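Local coordinates for protein D-glucosaminate-6-phosphate ammonia lyase (Salmonella typhimurium, PDB 7LCE) that is a pyridoxal-phosphate-dependent protein of the aminotransferase-like fold, related to the selenocysteine synthase family, at residues Val200-Tyr209 and Phe222-Cys233; Leu311-Leu322 and Arg359-Ala367. All blocks are in the same frame, centred on the assembly; numbering follows the deposited sequence. Where two conformers were deposited one is given.

Contact 1. Residues Val200-Tyr209 and Phe222-Cys233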
loop_
_atom_site.group_PDB
_atom_site.type_symbol
_atom_site.label_atom_id
_atom_site.label_comp_id
_atom_site.label_asym_id
_atom_site.label_seq_id
_atom_site.Cartn_x
_atom_site.Cartn_y
_atom_site.Cartn_z
ATOM N N VAL A 200 -33.019 -28.732 13.130
ATOM C CA VAL A 200 -31.881 -29.573 13.484
ATOM C C VAL A 200 -31.856 -30.834 12.628
ATOM O O VAL A 200 -30.788 -31.285 12.194
ATOM C CB VAL A 200 -31.920 -29.909 14.984
ATOM C CG1 VAL A 200 -30.818 -30.891 15.330
ATOM C CG2 VAL A 200 -31.788 -28.638 15.811
ATOM N N ALA A 201 -33.028 -31.413 12.357
ATOM C CA ALA A 201 -33.089 -32.674 11.624
ATOM C C ALA A 201 -32.658 -32.530 10.170
ATOM O O ALA A 201 -32.227 -33.517 9.564
ATOM C CB ALA A 201 -34.503 -33.251 11.689
ATOM N N SER A 202 -32.768 -31.331 9.596
ATOM C CA SER A 202 -32.396 -31.121 8.201
ATOM C C SER A 202 -30.889 -31.153 7.976
ATOM O O SER A 202 -30.457 -31.131 6.818
ATOM C CB SER A 202 -32.959 -29.790 7.703
ATOM O OG SER A 202 -32.314 -28.699 8.336
ATOM N N GLY A 203 -30.086 -31.201 9.037
ATOM C CA GLY A 203 -28.644 -31.240 8.917
ATOM C C GLY A 203 -27.935 -29.943 9.237
ATOM O O GLY A 203 -26.713 -29.866 9.058
ATOM N N ALA A 204 -28.658 -28.923 9.691
ATOM C CA ALA A 204 -28.024 -27.665 10.060
ATOM C C ALA A 204 -27.137 -27.858 11.282
ATOM O O ALA A 204 -27.448 -28.649 12.177
ATOM C CB ALA A 204 -29.082 -26.600 10.338
ATOM N N ASP A 205 -26.013 -27.141 11.307
ATOM C CA ASP A 205 -25.060 -27.295 12.398
ATOM C C ASP A 205 -25.459 -26.488 13.629
ATOM O O ASP A 205 -25.317 -26.972 14.757
ATOM C CB ASP A 205 -23.661 -26.909 11.921
ATOM C CG ASP A 205 -23.133 -27.852 10.854
ATOM O OD1 ASP A 205 -22.952 -29.054 11.154
ATOM O OD2 ASP A 205 -22.919 -27.399 9.711
ATOM N N MET A 206 -25.955 -25.264 13.442
ATOM C CA MET A 206 -26.389 -24.423 14.553
ATOM C C MET A 206 -27.678 -23.709 14.174
ATOM O O MET A 206 -27.732 -23.028 13.145
ATOM C CB MET A 206 -25.317 -23.392 14.935
ATOM C CG MET A 206 -24.033 -23.990 15.491
ATOM S SD MET A 206 -22.748 -22.755 15.769
ATOM C CE MET A 206 -22.193 -22.402 14.101
ATOM N N VAL A 207 -28.704 -23.852 15.010
ATOM C CA VAL A 207 -30.006 -23.229 14.800
ATOM C C VAL A 207 -30.322 -22.334 15.992
ATOM O O VAL A 207 -30.086 -22.716 17.144
ATOM C CB VAL A 207 -31.109 -24.288 14.600
ATOM C CG1 VAL A 207 -32.428 -23.629 14.247
ATOM C CG2 VAL A 207 -30.698 -25.278 13.520
ATOM N N ILE A 208 -30.850 -21.142 15.716
ATOM C CA ILE A 208 -31.084 -20.118 16.729
ATOM C C ILE A 208 -32.581 -19.880 16.868
ATOM O O ILE A 208 -33.281 -19.681 15.867
ATOM C CB ILE A 208 -30.362 -18.803 16.387
ATOM C CG1 ILE A 208 -28.845 -18.996 16.396
ATOM C CG2 ILE A 208 -30.763 -17.713 17.361
ATOM C CD1 ILE A 208 -28.269 -19.383 15.059
ATOM N N TYR A 209 -33.069 -19.902 18.107
ATOM C CA TYR A 209 -34.458 -19.612 18.431
ATOM C C TYR A 209 -34.525 -18.458 19.422
ATOM O O TYR A 209 -33.541 -18.124 20.089
ATOM C CB TYR A 209 -35.170 -20.836 19.022
ATOM C CG TYR A 209 -35.343 -21.993 18.067
ATOM C CD1 TYR A 209 -34.336 -22.930 17.889
ATOM C CD2 TYR A 209 -36.526 -22.163 17.362
ATOM C CE1 TYR A 209 -34.493 -23.992 17.020
ATOM C CE2 TYR A 209 -36.694 -23.220 16.490
ATOM C CZ TYR A 209 -35.675 -24.134 16.323
ATOM O OH TYR A 209 -35.840 -25.193 15.458
ATOM N N PHE A 222 -31.690 -19.398 22.440
ATOM C CA PHE A 222 -30.764 -20.517 22.527
ATOM C C PHE A 222 -30.270 -20.925 21.149
ATOM O O PHE A 222 -30.945 -20.724 20.136
ATOM C CB PHE A 222 -31.402 -21.710 23.253
ATOM C CG PHE A 222 -32.688 -22.190 22.641
ATOM C CD1 PHE A 222 -33.894 -21.596 22.978
ATOM C CD2 PHE A 222 -32.698 -23.258 21.762
ATOM C CE1 PHE A 222 -35.083 -22.043 22.432
ATOM C CE2 PHE A 222 -33.885 -23.710 21.213
ATOM C CZ PHE A 222 -35.079 -23.103 21.549
ATOM N N ILE A 223 -29.061 -21.483 21.132
ATOM C CA ILE A 223 -28.463 -22.101 19.957
ATOM C C ILE A 223 -28.477 -23.606 20.168
ATOM O O ILE A 223 -28.090 -24.089 21.239
ATOM C CB ILE A 223 -27.029 -21.599 19.723
ATOM C CG1 ILE A 223 -26.991 -20.069 19.725
ATOM C CG2 ILE A 223 -26.475 -22.174 18.430
ATOM C CD1 ILE A 223 -25.593 -19.493 19.666
ATOM N N THR A 224 -28.915 -24.346 19.154
ATOM C CA THR A 224 -28.993 -25.798 19.228
ATOM C C THR A 224 -28.374 -26.407 17.977
ATOM O O THR A 224 -28.516 -25.864 16.876
ATOM C CB THR A 224 -30.454 -26.261 19.401
ATOM O OG1 THR A 224 -30.502 -27.682 19.559
ATOM C CG2 THR A 224 -31.308 -25.850 18.206
ATOM N N GLY A 225 -27.672 -27.522 18.148
ATOM C CA GLY A 225 -27.005 -28.138 17.011
ATOM C C GLY A 225 -25.990 -29.181 17.434
ATOM O O GLY A 225 -26.151 -29.845 18.464
ATOM N N ARG A 226 -24.944 -29.320 16.620
ATOM C CA ARG A 226 -23.932 -30.333 16.877
ATOM C C ARG A 226 -23.032 -29.914 18.032
ATOM O O ARG A 226 -22.741 -28.731 18.223
ATOM C CB ARG A 226 -23.102 -30.594 15.619
ATOM C CG ARG A 226 -23.941 -31.037 14.432
ATOM C CD ARG A 226 -23.116 -31.779 13.396
ATOM N NE ARG A 226 -23.955 -32.336 12.342
ATOM C CZ ARG A 226 -24.632 -33.471 12.448
ATOM N NH1 ARG A 226 -24.598 -34.195 13.556
ATOM N NH2 ARG A 226 -25.363 -33.890 11.419
ATOM N N LYS A 227 -22.593 -30.909 18.808
ATOM C CA LYS A 227 -21.845 -30.631 20.031
ATOM C C LYS A 227 -20.526 -29.918 19.757
ATOM O O LYS A 227 -20.107 -29.073 20.556
ATOM C CB LYS A 227 -21.596 -31.932 20.793
ATOM C CG LYS A 227 -21.191 -31.736 22.245
ATOM C CD LYS A 227 -21.058 -33.068 22.967
ATOM C CE LYS A 227 -20.820 -32.870 24.455
ATOM N NZ LYS A 227 -20.667 -34.169 25.168
ATOM N N THR A 228 -19.865 -30.229 18.639
ATOM C CA THR A 228 -18.577 -29.600 18.353
ATOM C C THR A 228 -18.724 -28.099 18.125
ATOM O O THR A 228 -17.855 -27.319 18.530
ATOM C CB THR A 228 -17.912 -30.265 17.146
ATOM O OG1 THR A 228 -18.780 -30.182 16.009
ATOM C CG2 THR A 228 -17.614 -31.725 17.440
ATOM N N TRP A 229 -19.815 -27.674 17.487
ATOM C CA TRP A 229 -20.020 -26.252 17.240
ATOM C C TRP A 229 -20.669 -25.547 18.422
ATOM O O TRP A 229 -20.365 -24.379 18.686
ATOM C CB TRP A 229 -20.858 -26.044 15.976
ATOM C CG TRP A 229 -20.107 -26.357 14.721
ATOM C CD1 TRP A 229 -20.335 -27.395 13.864
ATOM C CD2 TRP A 229 -18.993 -25.633 14.188
ATOM N NE1 TRP A 229 -19.435 -27.358 12.826
ATOM C CE2 TRP A 229 -18.599 -26.286 13.003
ATOM C CE3 TRP A 229 -18.290 -24.497 14.598
ATOM C CZ2 TRP A 229 -17.536 -25.840 12.223
ATOM C CZ3 TRP A 229 -17.231 -24.056 13.822
ATOM C CH2 TRP A 229 -16.864 -24.728 12.649
ATOM N N ILE A 230 -21.573 -26.228 19.134
ATOM C CA ILE A 230 -22.145 -25.641 20.343
ATOM C C ILE A 230 -21.046 -25.360 21.361
ATOM O O ILE A 230 -21.086 -24.355 22.081
ATOM C CB ILE A 230 -23.239 -26.557 20.922
ATOM C CG1 ILE A 230 -24.426 -26.640 19.963
ATOM C CG2 ILE A 230 -23.712 -26.040 22.271
ATOM C CD1 ILE A 230 -25.132 -25.319 19.759
ATOM N N ALA A 231 -20.041 -26.238 21.425
ATOM C CA ALA A 231 -18.900 -26.001 22.304
ATOM C C ALA A 231 -18.180 -24.710 21.938
ATOM O O ALA A 231 -17.758 -23.953 22.821
ATOM C CB ALA A 231 -17.942 -27.189 22.247
ATOM N N ALA A 232 -18.041 -24.433 20.637
ATOM C CA ALA A 232 -17.435 -23.175 20.214
ATOM C C ALA A 232 -18.309 -21.984 20.578
ATOM O O ALA A 232 -17.794 -20.882 20.791
ATOM C CB ALA A 232 -17.166 -23.195 18.711
ATOM N N CYS A 233 -19.627 -22.180 20.652
ATOM C CA CYS A 233 -20.498 -21.117 21.138
ATOM C C CYS A 233 -20.260 -20.866 22.620
ATOM O O CYS A 233 -20.127 -19.715 23.052
ATOM C CB CYS A 233 -21.962 -21.467 20.880
ATOM S SG CYS A 233 -22.404 -21.598 19.135
#
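Val207 and Thr224 form one of the two hydrogen-bonded pairs of an antiparallel ladder: Val207 N donates to Thr224 O and Thr224 N returns the bond to Val207 O, both at 2.8 Å. Tyr209 and Phe222 bond in the same reciprocal way, but at longer range, and Arg226 N extends the ladder to Asp205 O at 3.0 Å. Beside that last rung, in the conformer given, Asp205 OD1 approaches the edge of the Arg226 guanidinium in a long and doubtful salt bridge, while OD2 is taken by Leu186 N. Together the strands make a beta hairpin next to the edge strand 66-70 of the large mixed sheet, and its loop carries Lys213, modified with pyridoxal phosphate. On the face of Val207 and Thr224, Tyr209 CB sits over the Phe222 ring, 3.4 Å from CZ; the two rings are near parallel (16°) but slid apart. Phe222 reaches this place with CG set between its backbone N and carbonyl carbon (chi1 56°). Thr224 CG2 comes to the Tyr209 ring edge and also touches Val200 CG2. Across the sheet, Met206, extended at chi2, brings SD to Trp229 CB (3.8 Å) and Cys233 SG (3.6 Å), both apolar contacts. An oblique Met-aromatic contact puts SD 5.4 Å from the centroid of the Trp229 five-membered ring.

Contact 2. Residues Leu311-Leu322 and Arg359-Ala367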
loop_
_atom_site.group_PDB
_atom_site.type_symbol
_atom_site.label_atom_id
_atom_site.label_comp_id
_atom_site.label_asym_id
_atom_site.label_seq_id
_atom_site.Cartn_x
_atom_site.Cartn_y
_atom_site.Cartn_z
ATOM N N LEU A 311 -70.868 4.245 11.423
ATOM C CA LEU A 311 -70.149 4.650 12.627
ATOM C C LEU A 311 -69.734 6.113 12.565
ATOM O O LEU A 311 -69.896 6.850 13.543
ATOM C CB LEU A 311 -68.932 3.749 12.834
ATOM C CG LEU A 311 -68.171 3.918 14.148
ATOM C CD1 LEU A 311 -68.946 3.312 15.303
ATOM C CD2 LEU A 311 -66.810 3.274 14.041
ATOM N N GLY A 312 -69.225 6.559 11.420
ATOM C CA GLY A 312 -68.661 7.885 11.288
ATOM C C GLY A 312 -67.151 7.919 11.254
ATOM O O GLY A 312 -66.576 9.000 11.078
ATOM N N LEU A 313 -66.495 6.772 11.418
ATOM C CA LEU A 313 -65.046 6.664 11.390
ATOM C C LEU A 313 -64.651 5.471 10.532
ATOM O O LEU A 313 -65.370 4.470 10.467
ATOM C CB LEU A 313 -64.441 6.490 12.795
ATOM C CG LEU A 313 -64.449 7.605 13.844
ATOM C CD1 LEU A 313 -65.845 7.948 14.333
ATOM C CD2 LEU A 313 -63.564 7.197 15.009
ATOM N N ASN A 314 -63.508 5.589 9.861
ATOM C CA ASN A 314 -62.971 4.454 9.132
ATOM C C ASN A 314 -62.163 3.565 10.075
ATOM O O ASN A 314 -61.885 3.920 11.224
ATOM C CB ASN A 314 -62.114 4.922 7.955
ATOM C CG ASN A 314 -61.074 5.939 8.362
ATOM O OD1 ASN A 314 -60.075 5.600 8.993
ATOM N ND2 ASN A 314 -61.304 7.197 8.004
ATOM N N ALA A 315 -61.778 2.389 9.571
ATOM C CA ALA A 315 -61.075 1.422 10.409
ATOM C C ALA A 315 -59.761 1.988 10.932
ATOM O O ALA A 315 -59.354 1.685 12.060
ATOM C CB ALA A 315 -60.833 0.130 9.631
ATOM N N GLN A 316 -59.079 2.807 10.128
ATOM C CA GLN A 316 -57.854 3.443 10.604
ATOM C C GLN A 316 -58.135 4.339 11.803
ATOM O O GLN A 316 -57.391 4.321 12.791
ATOM C CB GLN A 316 -57.198 4.245 9.480
ATOM C CG GLN A 316 -56.696 3.407 8.318
ATOM C CD GLN A 316 -55.754 4.179 7.413
ATOM O OE1 GLN A 316 -55.478 5.357 7.646
ATOM N NE2 GLN A 316 -55.255 3.519 6.373
ATOM N N ASP A 317 -59.215 5.121 11.738
ATOM C CA ASP A 317 -59.575 5.982 12.859
ATOM C C ASP A 317 -59.940 5.159 14.089
ATOM O O ASP A 317 -59.627 5.548 15.220
ATOM C CB ASP A 317 -60.732 6.900 12.461
ATOM C CG ASP A 317 -60.356 7.868 11.350
ATOM O OD1 ASP A 317 -59.164 7.926 10.983
ATOM O OD2 ASP A 317 -61.259 8.568 10.838
ATOM N N VAL A 318 -60.594 4.014 13.887
ATOM C CA VAL A 318 -60.973 3.166 15.014
ATOM C C VAL A 318 -59.739 2.536 15.647
ATOM O O VAL A 318 -59.600 2.510 16.875
ATOM C CB VAL A 318 -61.985 2.098 14.565
ATOM C CG1 VAL A 318 -62.319 1.166 15.719
ATOM C CG2 VAL A 318 -63.242 2.756 14.026
ATOM N N GLU A 319 -58.828 2.017 14.822
ATOM C CA GLU A 319 -57.628 1.381 15.354
ATOM C C GLU A 319 -56.777 2.380 16.125
ATOM O O GLU A 319 -56.183 2.037 17.154
ATOM C CB GLU A 319 -56.822 0.744 14.220
ATOM C CG GLU A 319 -55.840 -0.330 14.680
ATOM C CD GLU A 319 -54.517 0.234 15.160
ATOM O OE1 GLU A 319 -54.187 1.385 14.798
ATOM O OE2 GLU A 319 -53.805 -0.476 15.903
ATOM N N ALA A 320 -56.702 3.622 15.636
ATOM C CA ALA A 320 -55.916 4.642 16.324
ATOM C C ALA A 320 -56.499 4.964 17.695
ATOM O O ALA A 320 -55.756 5.121 18.671
ATOM C CB ALA A 320 -55.830 5.903 15.467
ATOM N N GLN A 321 -57.826 5.072 17.792
ATOM C CA GLN A 321 -58.442 5.348 19.084
ATOM C C GLN A 321 -58.350 4.160 20.035
ATOM O O GLN A 321 -58.432 4.349 21.254
ATOM C CB GLN A 321 -59.897 5.776 18.899
ATOM C CG GLN A 321 -60.039 7.126 18.211
ATOM C CD GLN A 321 -61.453 7.660 18.255
ATOM O OE1 GLN A 321 -62.273 7.216 19.060
ATOM N NE2 GLN A 321 -61.745 8.629 17.396
ATOM N N LEU A 322 -58.196 2.943 19.510
ATOM C CA LEU A 322 -57.945 1.799 20.378
ATOM C C LEU A 322 -56.580 1.904 21.049
ATOM O O LEU A 322 -56.452 1.644 22.251
ATOM C CB LEU A 322 -58.053 0.502 19.581
ATOM C CG LEU A 322 -59.472 0.087 19.207
ATOM C CD1 LEU A 322 -59.442 -1.069 18.224
ATOM C CD2 LEU A 322 -60.245 -0.291 20.458
ATOM N N ARG A 359 -64.365 -0.419 25.040
ATOM C CA ARG A 359 -63.712 0.698 24.366
ATOM C C ARG A 359 -64.294 0.905 22.974
ATOM O O ARG A 359 -64.463 2.045 22.527
ATOM C CB ARG A 359 -62.206 0.462 24.281
ATOM C CG ARG A 359 -61.443 1.579 23.582
ATOM C CD ARG A 359 -61.334 2.802 24.484
ATOM N NE ARG A 359 -60.628 3.909 23.847
ATOM C CZ ARG A 359 -61.213 5.011 23.399
ATOM N NH1 ARG A 359 -62.515 5.201 23.528
ATOM N NH2 ARG A 359 -60.471 5.949 22.820
ATOM N N LEU A 360 -64.616 -0.189 22.278
ATOM C CA LEU A 360 -65.265 -0.071 20.977
ATOM C C LEU A 360 -66.632 0.581 21.115
ATOM O O LEU A 360 -67.026 1.403 20.280
ATOM C CB LEU A 360 -65.391 -1.442 20.316
ATOM C CG LEU A 360 -64.125 -2.062 19.727
ATOM C CD1 LEU A 360 -64.417 -3.462 19.212
ATOM C CD2 LEU A 360 -63.568 -1.182 18.620
ATOM N N ARG A 361 -67.367 0.227 22.169
ATOM C CA ARG A 361 -68.662 0.853 22.403
ATOM C C ARG A 361 -68.499 2.331 22.738
ATOM O O ARG A 361 -69.269 3.170 22.255
ATOM C CB ARG A 361 -69.392 0.124 23.531
ATOM C CG ARG A 361 -70.872 0.442 23.629
ATOM C CD ARG A 361 -71.555 -0.411 24.688
ATOM N NE ARG A 361 -71.458 -1.842 24.427
ATOM C CZ ARG A 361 -70.716 -2.681 25.139
ATOM N NH1 ARG A 361 -69.965 -2.257 26.143
ATOM N NH2 ARG A 361 -70.730 -3.977 24.838
ATOM N N GLU A 362 -67.498 2.669 23.558
ATOM C CA GLU A 362 -67.250 4.069 23.896
ATOM C C GLU A 362 -66.852 4.878 22.666
ATOM O O GLU A 362 -67.288 6.024 22.504
ATOM C CB GLU A 362 -66.167 4.171 24.971
ATOM C CG GLU A 362 -65.912 5.592 25.454
ATOM C CD GLU A 362 -64.802 5.673 26.486
ATOM O OE1 GLU A 362 -63.984 4.730 26.563
ATOM O OE2 GLU A 362 -64.754 6.678 27.228
ATOM N N ILE A 363 -66.023 4.300 21.792
ATOM C CA ILE A 363 -65.635 4.991 20.564
ATOM C C ILE A 363 -66.859 5.253 19.697
ATOM O O ILE A 363 -66.965 6.297 19.041
ATOM C CB ILE A 363 -64.568 4.175 19.808
ATOM C CG1 ILE A 363 -63.237 4.206 20.556
ATOM C CG2 ILE A 363 -64.385 4.697 18.389
ATOM C CD1 ILE A 363 -62.234 3.195 20.055
ATOM N N ALA A 364 -67.811 4.319 19.699
ATOM C CA ALA A 364 -69.027 4.498 18.914
ATOM C C ALA A 364 -69.893 5.618 19.475
ATOM O O ALA A 364 -70.454 6.413 18.711
ATOM C CB ALA A 364 -69.813 3.192 18.859
ATOM N N GLU A 365 -70.024 5.695 20.803
ATOM C CA GLU A 365 -70.837 6.754 21.396
ATOM C C GLU A 365 -70.289 8.130 21.052
ATOM O O GLU A 365 -71.050 9.047 20.723
ATOM C CB GLU A 365 -70.909 6.587 22.915
ATOM C CG GLU A 365 -71.790 5.453 23.397
ATOM C CD GLU A 365 -71.788 5.331 24.908
ATOM O OE1 GLU A 365 -71.044 6.092 25.567
ATOM O OE2 GLU A 365 -72.532 4.478 25.439
ATOM N N HIS A 366 -68.969 8.292 21.118
ATOM C CA HIS A 366 -68.348 9.565 20.786
ATOM C C HIS A 366 -68.252 9.799 19.284
ATOM O O HIS A 366 -67.841 10.888 18.868
ATOM C CB HIS A 366 -66.958 9.626 21.424
ATOM C CG HIS A 366 -66.988 9.659 22.921
ATOM N ND1 HIS A 366 -65.881 9.385 23.696
ATOM C CD2 HIS A 366 -67.997 9.919 23.787
ATOM C CE1 HIS A 366 -66.205 9.481 24.973
ATOM N NE2 HIS A 366 -67.483 9.804 25.056
ATOM N N ALA A 367 -68.618 8.806 18.467
ATOM C CA ALA A 367 -68.735 9.026 17.029
ATOM C C ALA A 367 -69.920 9.924 16.698
ATOM O O ALA A 367 -69.833 10.774 15.804
ATOM C CB ALA A 367 -68.854 7.687 16.307
#
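Ile363 is the main bump here, filling a shallow hollow lined by Gln321, Leu322 and Leu313. Its CD1 presses on Gln321 CB at 3.7 Å and reaches Leu322 CD2, while CG2 lies beneath the end of the glutamine, which is extended beyond CG and crosses obliquely so that OE1 rests against the isoleucine's branch. One turn back, Arg359 runs past Leu322 in the opposite direction, CG against CD2 at 3.8 Å. A bend at chi2 (74°) then turns its guanidinium toward the helix, where NH2 gives a weak hydrogen bond to Gln321 O, 3.0 Å away. The guanidinium has a second partner: NH1 makes a salt bridge with Glu362 OE1 of its own helix. Deeper in, Leu360 CD2 wedges between Val318 CG1 and Leu322 CD2, at 3.9 Å from each. Small meets large where the preceding helix ends and the loop begins: Leu311 CD1 settles on Ala364 CB at 3.7 Å, and Leu313 CD1 on Ala367 CB at 3.6 Å. Short segments of helices 315-322 and 359-365 pass at 122°, with axes 10.4 Å apart. Val318, Leu322 and Leu360 also meet Phe341, so the pair lies against the three-stranded antiparallel sheet, an alpha/beta layering consistent with the small C-terminal domain of aminotransferase-like proteins.

In the fold
From the N terminus, the chain lays down most of the large mixed sheet before contact 1 closes an intervening 12 residues, most of them the hairpin connection 211-220. That contact ties the hairpin and helix 227-234 into the domain of the large sheet. Helices 248-262 and 270-282 then lead on to the antiparallel sheet, and contact 2 closes a longer excursion of 36 residues that includes strands 327-331 and 340-343, tying helix 315-324 to the C-terminal helix 352-365 beside that sheet. The two stand in series, neither nested nor crossed, on opposite sides of the chain's centre. The centres of contact 1 and contact 2 are about 48 Å apart.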